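Long-range contacts in putative transcriptional regulator protein, LacI family (Rhizobium etli, PDB 3MIZ), which probably acts as a DNA-binding transcriptional repressor of the LacI family, with a sensor region built like a periplasmic sugar-binding protein: residues A[135-139]-A[203-208]; A[95-100]-A[108-113]. One frame throughout, in Å; residues are numbered along the deposited sequence.

Interaction 1. Residues A[135-139]-A[203-208]; sequences GYIRL and SGNDEM
I137 and S203 pair as parallel strand neighbours, CA to CA 5.3 Å, and directly after them G204 N gives a weak, bent hydrogen bond to I137 O (2.8 Å) as 203-208 leaves the sheet for helix 206-217. G204 suits this turn because a beta carbon there would point at 135-139 and collide with L139 N and I137 O, and also with the selenium of M208. R149 reaches the carbonyl of G204 from helix 144-160.

The selenomethionine M208 folds back to the strand end. A bend at its last torsion (chi3 70°) brings CE to 3.3 Å from R138 O and to 3.6 Å from I137 CG2, while SE lies 4.0 Å from L139 CD1; a long unbranched chain can follow such a path. L139 also sets CD1 against N205 ND2, 3.4 Å away, the two side chains crossing nearly at right angles.

N205 is the N-cap: its OD1 takes the M208 N-H at 3.0 Å in an almost straight bond (169°), and its backbone O accepts from S203 OG. A leucine here would probably leave M208 N without its capping acceptor and the first helical turn less firmly fixed. The polar bonds thus mostly hold the strand-to-helix turn itself, whereas between the two segments one weak backbone bond is supplemented by the packing of M208 on I137 and L139; further strand pairing comes just before, where I137 bonds to M202.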
# COMPACT_ATOMS: atom_id res chain seq x y z
N GLY A 135 17.70 4.62 20.31
CA GLY A 135 17.50 3.26 19.85
C GLY A 135 17.25 3.27 18.36
O GLY A 135 16.79 4.26 17.80
N TYR A 136 17.57 2.17 17.69
CA TYR A 136 17.36 2.06 16.26
C TYR A 136 16.96 0.61 15.96
O TYR A 136 17.73 -0.31 16.24
CB TYR A 136 18.64 2.41 15.49
CG TYR A 136 18.44 2.50 13.99
CD1 TYR A 136 18.11 3.71 13.37
CD2 TYR A 136 18.50 1.35 13.20
CE1 TYR A 136 17.84 3.77 12.00
CE2 TYR A 136 18.22 1.40 11.83
CZ TYR A 136 17.89 2.61 11.24
OH TYR A 136 17.58 2.65 9.90
N ILE A 137 15.76 0.41 15.43
CA ILE A 137 15.31 -0.93 15.09
C ILE A 137 15.40 -1.04 13.58
O ILE A 137 14.70 -0.34 12.83
CB ILE A 137 13.89 -1.19 15.62
CG1 ILE A 137 13.86 -0.96 17.14
CG2 ILE A 137 13.49 -2.62 15.34
CD1 ILE A 137 12.53 -1.29 17.78
N ARG A 138 16.31 -1.91 13.14
CA ARG A 138 16.64 -2.13 11.74
C ARG A 138 15.63 -2.77 10.80
O ARG A 138 14.97 -3.76 11.13
CB ARG A 138 17.93 -2.96 11.65
CG ARG A 138 19.11 -2.35 12.37
CD ARG A 138 20.25 -3.35 12.48
NE ARG A 138 20.73 -3.78 11.16
CZ ARG A 138 21.67 -4.70 10.98
NH1 ARG A 138 22.22 -5.30 12.03
NH2 ARG A 138 22.07 -5.01 9.75
N LEU A 139 15.55 -2.19 9.61
CA LEU A 139 14.70 -2.69 8.54
C LEU A 139 15.49 -3.88 7.98
O LEU A 139 16.70 -4.01 8.23
CB LEU A 139 14.53 -1.61 7.47
CG LEU A 139 13.74 -1.93 6.20
CD1 LEU A 139 12.29 -2.23 6.53
CD2 LEU A 139 13.83 -0.74 5.25
N SER A 203 12.81 4.26 14.01
CA SER A 203 12.27 3.07 13.36
C SER A 203 12.85 2.93 11.96
O SER A 203 12.94 3.91 11.21
CB SER A 203 10.74 3.18 13.29
OG SER A 203 10.18 2.02 12.69
N GLY A 204 13.22 1.70 11.60
CA GLY A 204 13.76 1.43 10.28
C GLY A 204 12.94 2.16 9.24
O GLY A 204 13.50 2.78 8.33
N ASN A 205 11.62 2.05 9.36
CA ASN A 205 10.70 2.75 8.46
C ASN A 205 9.37 3.01 9.17
O ASN A 205 9.15 2.54 10.29
CB ASN A 205 10.48 1.99 7.14
CG ASN A 205 9.73 0.69 7.31
OD1 ASN A 205 9.21 0.38 8.38
ND2 ASN A 205 9.67 -0.10 6.23
N ASP A 206 8.48 3.74 8.51
CA ASP A 206 7.19 4.08 9.11
C ASP A 206 6.33 2.86 9.44
O ASP A 206 5.69 2.82 10.49
CB ASP A 206 6.40 5.01 8.19
CG ASP A 206 7.13 6.32 7.92
OD1 ASP A 206 7.91 6.75 8.79
OD2 ASP A 206 6.91 6.92 6.85
N GLU A 207 6.30 1.88 8.55
CA GLU A 207 5.50 0.69 8.78
C GLU A 207 5.83 0.08 10.14
O GLU A 207 4.93 -0.23 10.93
CB GLU A 207 5.75 -0.33 7.66
CG GLU A 207 4.71 -1.41 7.60
CD GLU A 207 4.89 -2.33 6.41
OE1 GLU A 207 5.10 -1.81 5.29
OE2 GLU A 207 4.81 -3.56 6.60
N MSE A 208 7.12 -0.09 10.41
CA MSE A 208 7.61 -0.68 11.66
C MSE A 208 7.22 0.15 12.89
O MSE A 208 7.08 -0.39 14.00
CB MSE A 208 9.15 -0.79 11.61
CG MSE A 208 9.71 -1.70 10.52
SE MSE A 208 11.66 -1.53 10.42
CE MSE A 208 12.08 -2.39 12.08

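Interaction 2. Residues A[95-100]-A[108-113]; sequences TVMINC and LPSIEP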
# COMPACT_ATOMS: atom_id res chain seq x y z
N THR A 95 16.27 4.48 -21.95
CA THR A 95 15.85 4.09 -20.61
C THR A 95 16.43 4.94 -19.48
O THR A 95 17.58 5.36 -19.54
CB THR A 95 16.26 2.63 -20.34
OG1 THR A 95 15.63 1.77 -21.30
CG2 THR A 95 15.85 2.20 -18.93
N VAL A 96 15.61 5.20 -18.47
CA VAL A 96 16.04 5.94 -17.29
C VAL A 96 15.65 5.08 -16.09
O VAL A 96 14.52 4.59 -16.02
CB VAL A 96 15.36 7.32 -17.18
CG1 VAL A 96 15.68 7.96 -15.83
CG2 VAL A 96 15.85 8.24 -18.30
N MSE A 97 16.59 4.86 -15.19
CA MSE A 97 16.32 4.04 -14.00
C MSE A 97 15.87 4.93 -12.84
O MSE A 97 16.42 6.00 -12.62
CB MSE A 97 17.58 3.26 -13.61
CG MSE A 97 17.99 2.23 -14.67
SE MSE A 97 19.68 1.36 -14.26
CE MSE A 97 19.08 0.26 -12.81
N ILE A 98 14.84 4.48 -12.12
CA ILE A 98 14.33 5.24 -10.98
C ILE A 98 14.25 4.38 -9.72
O ILE A 98 13.64 3.31 -9.73
CB ILE A 98 12.92 5.80 -11.27
CG1 ILE A 98 12.94 6.64 -12.56
CG2 ILE A 98 12.45 6.66 -10.08
CD1 ILE A 98 11.55 6.94 -13.14
N ASN A 99 14.89 4.87 -8.66
CA ASN A 99 14.95 4.21 -7.35
C ASN A 99 15.97 3.07 -7.35
O ASN A 99 15.96 2.21 -6.47
CB ASN A 99 13.57 3.65 -6.96
CG ASN A 99 13.42 3.50 -5.45
OD1 ASN A 99 12.60 2.71 -4.97
ND2 ASN A 99 14.20 4.26 -4.70
N CYS A 100 16.84 3.09 -8.35
CA CYS A 100 17.85 2.07 -8.49
C CYS A 100 19.02 2.62 -9.30
O CYS A 100 18.92 3.67 -9.94
CB CYS A 100 17.27 0.82 -9.16
SG CYS A 100 16.43 1.12 -10.76
N LEU A 108 23.37 3.39 -17.61
CA LEU A 108 22.16 4.15 -17.92
C LEU A 108 21.98 5.27 -16.91
O LEU A 108 22.51 5.19 -15.81
CB LEU A 108 20.94 3.25 -17.83
CG LEU A 108 20.77 2.09 -18.80
CD1 LEU A 108 19.71 1.12 -18.25
CD2 LEU A 108 20.36 2.64 -20.16
N PRO A 109 21.25 6.33 -17.28
CA PRO A 109 21.05 7.41 -16.31
C PRO A 109 20.17 6.88 -15.19
O PRO A 109 19.33 5.99 -15.41
CB PRO A 109 20.37 8.50 -17.13
CG PRO A 109 19.69 7.75 -18.23
CD PRO A 109 20.71 6.71 -18.60
N SER A 110 20.35 7.40 -13.98
CA SER A 110 19.57 6.93 -12.86
C SER A 110 19.32 8.04 -11.86
O SER A 110 20.12 8.96 -11.71
CB SER A 110 20.27 5.77 -12.16
OG SER A 110 21.53 6.17 -11.66
N ILE A 111 18.19 7.94 -11.17
CA ILE A 111 17.83 8.92 -10.16
C ILE A 111 17.29 8.14 -8.96
O ILE A 111 16.39 7.30 -9.10
CB ILE A 111 16.81 9.93 -10.74
CG1 ILE A 111 16.57 11.06 -9.73
CG2 ILE A 111 15.52 9.23 -11.13
CD1 ILE A 111 15.88 12.30 -10.34
N GLU A 112 17.87 8.39 -7.80
CA GLU A 112 17.52 7.71 -6.56
C GLU A 112 17.35 8.67 -5.39
O GLU A 112 17.81 9.81 -5.44
CB GLU A 112 18.63 6.76 -6.15
CG GLU A 112 19.03 5.68 -7.14
CD GLU A 112 20.36 5.07 -6.74
OE1 GLU A 112 21.41 5.69 -7.02
OE2 GLU A 112 20.36 3.98 -6.13
N PRO A 113 16.72 8.19 -4.30
CA PRO A 113 16.51 9.01 -3.10
C PRO A 113 17.77 8.86 -2.25
O PRO A 113 18.50 7.87 -2.39
CB PRO A 113 15.30 8.34 -2.45
CG PRO A 113 15.55 6.89 -2.73
CD PRO A 113 16.00 6.91 -4.20
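M97 with S110 and I98 with I111 form the parallel seam at which the sheet of strand 95-97 meets that of strand 110-113. M97 spans S110 with both of its backbone polar atoms: its N donates to P109 O (3.0 Å, 175°) and its O accepts from I111 N at 3.0 Å. I111 in turn spans I98, for its O receives N99 N at 2.9 Å. P109 fits the start of this ladder, where its carbonyl is used and the N-H that proline lacks is not needed.

I98 and I111 lie side by side pointing the same way, I98 CG1 3.9 Å from I111 CG2; beta-branched residues suit the extended backbone, and helix 253-268 packs on I111. Next to them, V96 CG2 meets P109 CG at 3.9 Å. M97 and S110 occupy the other face, where the M97 and L108 side chains cross at about a right angle, M97 SE 4.0 Å from L108 CD1; with CG beside its backbone N (chi1 -65°), the selenomethionine runs back toward L108.

The chain then turns a corner at I98 and N99, N99 taking a positive phi (78°) that asparagine tolerates better than most residues. This carries C100 round to the face of M97 and S110: its buried O, with no hydrogen-bond partner in the model, lies 3.3 Å from S110 CB and 3.4 Å from E112 CG. E112 sends its carboxylate onward to a salt bridge with R81. Parallel edge strands zipped together in this way extend the central sheet of an alpha/beta lobe, as in the N-terminal subdomain of LacI-type regulators.

In the fold
Interaction 2 closes before interaction 1 opens, and helix 115-127 lies between them along the chain. They sit on opposite sides of the chain's centre, their centres 25 Å apart and their nearest atoms about 11 Å apart, and do not touch; nor do they share a sheet. Interaction 2 joins strand 95-97 of one sheet to strand 110-113 of another, whereas interaction 1 lies within the sheet that contains strands 134-138 and 200-203, at the start of helix 206-217. Each thus belongs to a different lobe of the two-lobed periplasmic-binding-protein fold. In relatives an effector binds in the cleft between such lobes; the two contacts therefore lie in the separate halves of what is probably a sensor.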